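Local coordinates for copper-containing nitrite reductase (Hyphomicrobium denitrificans 1NES1, PDB 6TFD), which probably catalyses the one-electron reduction of nitrite to nitric oxide at copper sites, taking the electron from a reduced cytochrome c, at residues T166-L171 / T207-L212; L171-L176 / L212-D217. One frame throughout, in Å; residues are numbered along the deposited sequence.

Contact 1: T166-L171 / T207-L212; sequences TVRIDL and TVELHL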
loop_
_atom_site.group_PDB
_atom_site.type_symbol
_atom_site.label_atom_id
_atom_site.label_comp_id
_atom_site.label_asym_id
_atom_site.label_seq_id
_atom_site.Cartn_x
_atom_site.Cartn_y
_atom_site.Cartn_z
ATOM N N THR A 166 44.661 21.761 -43.742
ATOM C CA THR A 166 43.287 22.098 -43.305
ATOM C C THR A 166 42.326 21.028 -43.821
ATOM O O THR A 166 42.234 20.857 -45.044
ATOM C CB THR A 166 42.839 23.480 -43.783
ATOM O OG1 THR A 166 43.610 24.479 -43.119
ATOM C CG2 THR A 166 41.377 23.742 -43.492
ATOM N N VAL A 167 41.628 20.347 -42.914
ATOM C CA VAL A 167 40.539 19.387 -43.261
ATOM C C VAL A 167 39.220 20.014 -42.792
ATOM O O VAL A 167 39.168 20.486 -41.619
ATOM C CB VAL A 167 40.754 17.996 -42.631
ATOM C CG1 VAL A 167 39.619 17.041 -42.973
ATOM C CG2 VAL A 167 42.088 17.385 -43.023
ATOM N N ARG A 168 38.215 20.046 -43.678
ATOM C CA ARG A 168 36.848 20.530 -43.370
ATOM C C ARG A 168 35.984 19.313 -43.013
ATOM O O ARG A 168 36.007 18.323 -43.772
ATOM C CB ARG A 168 36.251 21.323 -44.536
ATOM C CG ARG A 168 34.731 21.302 -44.562
ATOM C CD ARG A 168 34.127 22.425 -45.366
ATOM N NE ARG A 168 32.727 22.580 -45.015
ATOM C CZ ARG A 168 31.941 23.579 -45.405
ATOM N NH1 ARG A 168 32.406 24.539 -46.185
ATOM N NH2 ARG A 168 30.681 23.614 -45.010
ATOM N N ILE A 169 35.269 19.398 -41.885
ATOM C CA ILE A 169 34.325 18.358 -41.390
ATOM C C ILE A 169 32.940 18.993 -41.213
ATOM O O ILE A 169 32.849 20.096 -40.613
ATOM C CB ILE A 169 34.865 17.748 -40.092
ATOM C CG1 ILE A 169 36.163 16.982 -40.358
ATOM C CG2 ILE A 169 33.817 16.869 -39.438
ATOM C CD1 ILE A 169 36.907 16.599 -39.102
ATOM N N ASP A 170 31.910 18.322 -41.731
ATOM C CA ASP A 170 30.498 18.752 -41.619
ATOM C C ASP A 170 29.759 17.764 -40.736
ATOM O O ASP A 170 29.757 16.564 -41.057
ATOM C CB ASP A 170 29.825 18.848 -42.984
ATOM C CG ASP A 170 30.331 20.043 -43.768
ATOM O OD1 ASP A 170 30.358 21.149 -43.183
ATOM O OD2 ASP A 170 30.736 19.847 -44.930
ATOM N N LEU A 171 29.165 18.284 -39.672
ATOM C CA LEU A 171 28.345 17.516 -38.718
ATOM C C LEU A 171 26.972 18.147 -38.720
ATOM O O LEU A 171 26.935 19.402 -38.716
ATOM C CB LEU A 171 28.977 17.577 -37.329
ATOM C CG LEU A 171 30.211 16.696 -37.127
ATOM C CD1 LEU A 171 30.751 16.848 -35.703
ATOM C CD2 LEU A 171 29.908 15.234 -37.422
ATOM N N THR A 207 44.804 21.074 -39.359
ATOM C CA THR A 207 43.879 22.109 -38.844
ATOM C C THR A 207 42.481 21.636 -39.257
ATOM O O THR A 207 42.295 21.313 -40.456
ATOM C CB THR A 207 44.314 23.499 -39.324
ATOM O OG1 THR A 207 45.420 23.937 -38.533
ATOM C CG2 THR A 207 43.229 24.549 -39.220
ATOM N N VAL A 208 41.566 21.493 -38.291
ATOM C CA VAL A 208 40.167 21.039 -38.548
ATOM C C VAL A 208 39.265 22.273 -38.635
ATOM O O VAL A 208 39.291 23.090 -37.674
ATOM C CB VAL A 208 39.688 20.053 -37.470
ATOM C CG1 VAL A 208 38.237 19.658 -37.684
ATOM C CG2 VAL A 208 40.585 18.824 -37.420
ATOM N N GLU A 209 38.570 22.421 -39.774
ATOM C CA GLU A 209 37.504 23.435 -40.018
ATOM C C GLU A 209 36.165 22.708 -39.843
ATOM O O GLU A 209 35.742 22.012 -40.793
ATOM C CB GLU A 209 37.646 24.082 -41.405
ATOM C CG GLU A 209 36.638 25.189 -41.715
ATOM C CD GLU A 209 36.669 25.717 -43.150
ATOM O OE1 GLU A 209 35.607 26.048 -43.708
ATOM O OE2 GLU A 209 37.761 25.809 -43.716
ATOM N N LEU A 210 35.551 22.836 -38.663
ATOM C CA LEU A 210 34.298 22.112 -38.323
ATOM C C LEU A 210 33.075 22.994 -38.569
ATOM O O LEU A 210 33.021 24.081 -37.979
ATOM C CB LEU A 210 34.322 21.689 -36.858
ATOM C CG LEU A 210 33.047 20.979 -36.443
ATOM C CD1 LEU A 210 33.125 19.522 -36.830
ATOM C CD2 LEU A 210 32.805 21.127 -34.968
ATOM N N HIS A 211 32.124 22.498 -39.361
ATOM C CA HIS A 211 30.774 23.083 -39.574
ATOM C C HIS A 211 29.717 22.216 -38.867
ATOM O O HIS A 211 29.497 21.075 -39.324
ATOM C CB HIS A 211 30.508 23.200 -41.080
ATOM C CG HIS A 211 31.394 24.197 -41.741
ATOM N ND1 HIS A 211 30.970 25.483 -42.011
ATOM C CD2 HIS A 211 32.692 24.129 -42.125
ATOM C CE1 HIS A 211 31.968 26.165 -42.546
ATOM N NE2 HIS A 211 33.034 25.358 -42.621
ATOM N N LEU A 212 29.087 22.725 -37.799
ATOM C CA LEU A 212 27.951 22.031 -37.127
ATOM C C LEU A 212 26.635 22.736 -37.487
ATOM O O LEU A 212 26.439 23.923 -37.076
ATOM C CB LEU A 212 28.162 21.987 -35.608
ATOM C CG LEU A 212 27.372 20.897 -34.873
ATOM C CD1 LEU A 212 27.976 20.597 -33.519
ATOM C CD2 LEU A 212 25.907 21.278 -34.695
#

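Contact 2: L171-L176 / L212-D217; sequences LETVEL and LKNAKD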
loop_
_atom_site.group_PDB
_atom_site.type_symbol
_atom_site.label_atom_id
_atom_site.label_comp_id
_atom_site.label_asym_id
_atom_site.label_seq_id
_atom_site.Cartn_x
_atom_site.Cartn_y
_atom_site.Cartn_z
ATOM N N LEU A 171 29.165 18.284 -39.672
ATOM C CA LEU A 171 28.345 17.516 -38.718
ATOM C C LEU A 171 26.972 18.147 -38.720
ATOM O O LEU A 171 26.935 19.402 -38.716
ATOM C CB LEU A 171 28.977 17.577 -37.329
ATOM C CG LEU A 171 30.211 16.696 -37.127
ATOM C CD1 LEU A 171 30.751 16.848 -35.703
ATOM C CD2 LEU A 171 29.908 15.234 -37.422
ATOM N N GLU A 172 25.933 17.300 -38.765
ATOM C CA GLU A 172 24.502 17.692 -38.653
ATOM C C GLU A 172 23.848 17.005 -37.437
ATOM O O GLU A 172 23.816 15.737 -37.367
ATOM C CB GLU A 172 23.745 17.370 -39.943
ATOM C CG GLU A 172 22.591 18.328 -40.158
ATOM C CD GLU A 172 21.510 17.926 -41.143
ATOM O OE1 GLU A 172 20.551 18.716 -41.296
ATOM O OE2 GLU A 172 21.631 16.840 -41.745
ATOM N N THR A 173 23.313 17.798 -36.516
ATOM C CA THR A 173 22.634 17.304 -35.294
ATOM C C THR A 173 21.150 17.077 -35.630
ATOM O O THR A 173 20.464 18.059 -35.942
ATOM C CB THR A 173 22.902 18.260 -34.127
ATOM O OG1 THR A 173 22.530 19.580 -34.530
ATOM C CG2 THR A 173 24.356 18.240 -33.709
ATOM N N VAL A 174 20.692 15.820 -35.567
ATOM C CA VAL A 174 19.359 15.376 -36.061
ATOM C C VAL A 174 18.679 14.573 -34.950
ATOM O O VAL A 174 19.290 13.577 -34.503
ATOM C CB VAL A 174 19.493 14.525 -37.336
ATOM C CG1 VAL A 174 18.133 14.116 -37.870
ATOM C CG2 VAL A 174 20.318 15.203 -38.421
ATOM N N GLU A 175 17.474 14.999 -34.542
ATOM C CA GLU A 175 16.568 14.283 -33.594
ATOM C C GLU A 175 15.546 13.498 -34.422
ATOM O O GLU A 175 14.990 14.057 -35.364
ATOM C CB GLU A 175 15.850 15.247 -32.648
ATOM C CG GLU A 175 16.762 16.221 -31.916
ATOM C CD GLU A 175 16.008 17.371 -31.271
ATOM O OE1 GLU A 175 16.650 18.279 -30.645
ATOM O OE2 GLU A 175 14.771 17.384 -31.434
ATOM N N LEU A 176 15.332 12.226 -34.111
ATOM C CA LEU A 176 14.543 11.349 -35.001
ATOM C C LEU A 176 14.269 10.033 -34.277
ATOM O O LEU A 176 15.120 9.613 -33.466
ATOM C CB LEU A 176 15.303 11.126 -36.318
ATOM C CG LEU A 176 16.223 9.909 -36.375
ATOM C CD1 LEU A 176 16.626 9.597 -37.792
ATOM C CD2 LEU A 176 17.461 10.123 -35.544
ATOM N N LEU A 212 29.087 22.725 -37.799
ATOM C CA LEU A 212 27.951 22.031 -37.127
ATOM C C LEU A 212 26.635 22.736 -37.487
ATOM O O LEU A 212 26.439 23.923 -37.076
ATOM C CB LEU A 212 28.162 21.987 -35.608
ATOM C CG LEU A 212 27.372 20.897 -34.873
ATOM C CD1 LEU A 212 27.976 20.597 -33.519
ATOM C CD2 LEU A 212 25.907 21.278 -34.695
ATOM N N LYS A 213 25.770 22.025 -38.212
ATOM C CA LYS A 213 24.398 22.471 -38.560
ATOM C C LYS A 213 23.434 21.756 -37.617
ATOM O O LYS A 213 23.553 20.519 -37.503
ATOM C CB LYS A 213 24.025 22.094 -39.997
ATOM C CG LYS A 213 24.577 22.975 -41.115
ATOM C CD LYS A 213 24.179 22.469 -42.515
ATOM C CE LYS A 213 23.529 23.516 -43.399
ATOM N NZ LYS A 213 24.531 24.247 -44.210
ATOM N N ASN A 214 22.538 22.504 -36.963
ATOM C CA ASN A 214 21.397 21.953 -36.191
ATOM C C ASN A 214 20.217 21.909 -37.147
ATOM O O ASN A 214 19.851 23.000 -37.645
ATOM C CB ASN A 214 21.068 22.787 -34.952
ATOM C CG ASN A 214 20.352 22.002 -33.875
ATOM O OD1 ASN A 214 19.921 20.874 -34.098
ATOM N ND2 ASN A 214 20.241 22.579 -32.690
ATOM N N ALA A 215 19.657 20.724 -37.418
ATOM C CA ALA A 215 18.463 20.597 -38.295
ATOM C C ALA A 215 17.327 21.512 -37.790
ATOM O O ALA A 215 17.227 21.784 -36.543
ATOM C CB ALA A 215 18.016 19.159 -38.407
ATOM N N LYS A 216 16.489 21.980 -38.719
ATOM C CA LYS A 216 15.373 22.923 -38.438
ATOM C C LYS A 216 14.346 22.264 -37.505
ATOM O O LYS A 216 13.754 22.973 -36.664
ATOM C CB LYS A 216 14.697 23.347 -39.743
ATOM C CG LYS A 216 15.442 24.377 -40.581
ATOM C CD LYS A 216 15.302 24.165 -42.086
ATOM C CE LYS A 216 13.882 24.280 -42.603
ATOM N NZ LYS A 216 13.664 25.531 -43.374
ATOM N N ASP A 217 14.136 20.957 -37.642
ATOM C CA ASP A 217 13.079 20.212 -36.907
ATOM C C ASP A 217 13.573 19.785 -35.502
ATOM O O ASP A 217 12.798 19.114 -34.784
ATOM C CB ASP A 217 12.563 19.048 -37.765
ATOM C CG ASP A 217 13.544 17.900 -37.979
ATOM O OD1 ASP A 217 14.769 18.102 -37.801
ATOM O OD2 ASP A 217 13.066 16.790 -38.308
HETATM O O HOH W 1 16.183 17.266 -35.381
#

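Contact 1: T166-L171 / T207-L212
The carbonyl oxygen of Val167 is gripped twice from the adjacent strand: Glu209 N donates to it at 2.7 Å, and the CA-H of Val208 leans in as a weaker second donor. The same pairing of N-H and CA-H recurs along 166-171 and 207-212, which run parallel in register, Thr166 beside Thr207 and Leu171 beside Leu212, through five backbone hydrogen bonds. What makes the pair instructive is how differently its two faces are built. On the polar face the extended chain of Arg168 (CG anti to the backbone N, chi1 154°) reaches across to His211 and lays its guanidinium flat on the ring, centres 3.5 Å apart and planes 15° from parallel, with NH2 over the middle of the imidazole. Asp170 meets that guanidinium at its edge, OD1 accepting from Arg168 NH2 at 3.1 Å as a salt bridge that probably steadies the stack. The ring is also pinned in its own plane, since His211 NE2 donates to the anti lone pair of Glu209 OE1 at 2.9 Å in an almost straight bond. A weak bond joins His211 ND1 to Glu246; nearby carboxylates would tend to favour a protonated ring, the arginine, itself paired with Asp170, to oppose it weakly. The other face is hydrocarbon: Ile169 CD1 touches Val208 CG1 at 3.6 Å, while Leu210 CD1 meets both Ile169 CG2 and Leu171 CD1. In this second cupredoxin domain, strand 200-203 of the facing sheet packs against the apolar face through Leu200 and Val202, strand 246-252 borders 207-212 antiparallel, and Pro448 of a second subunit rests on Thr166, Thr207 and Glu209.

Contact 2: L171-L176 / L212-D217
Thr173 and Asn214 form the last parallel bridge between two strands of a cupredoxin β-sandwich, at the end of the sheet nearest a type 1 copper. Packing is tight here. The Thr173 hydroxyl occupies the crowded position between its own N and carbonyl carbon (chi1 54°), which brings OG1 to 2.9 Å from Asn214 OD1 and turns CG2 onto Leu212 CD2, 3.6 Å away. The backbone holds the same residue by both N-H and C=O: Thr173 N donates to Lys213 O at 2.9 Å, and Thr173 O receives Ala215 N over a longer 3.2 Å. The Asn214 amide is well satisfied, its ND2 giving hydrogen bonds to the carbonyls of Thr241 and Met220 and its OD1 bonded to Ser218 OG, so the side chain ties the strand end to the following loop and, through Thr241, to a later one. Thr173 packs on Met276 and His222, both ligands of the copper, and Glu175 OE1 takes a hydrogen bond from His222 NE2; the strand thus supplies second-shell contacts that can fix the orientation of that imidazole. On the opposite face the contact is looser. The extended Glu172 brings CG to 4.0 Å from Lys213 CB, but its carboxylate merely borders the methyl group of Ala215, and the bent chain of Lys213 leads off to a weak, long ion pair with Glu246. The strand ends at Asn214; after the bond from Ala215 N the chain turns away, and a water takes over from direct pairing: it accepts from Glu175 N at 2.7 Å and donates to Asp217 OD1 at 2.9 Å.

In the fold
The chain first builds an N-terminal cupredoxin domain with its own type 1 copper, then enters the next domain along strand 166-181. It runs back antiparallel along 184-191, crosses to the other sheet at 200-203 and returns as 207-214, parallel to the first strand. Contact 1 closes this excursion of 35 residues, and contact 2 continues it along the same strand pair. Because both segments advance together, the two contacts cross in sequence rather than nest, joined at Leu171 and Leu212. Contact 1 joins the two strands at the end of the sheet that meets another subunit; contact 2, its centre about 16 Å away, carries the pair to the loop holding the copper ligand His222.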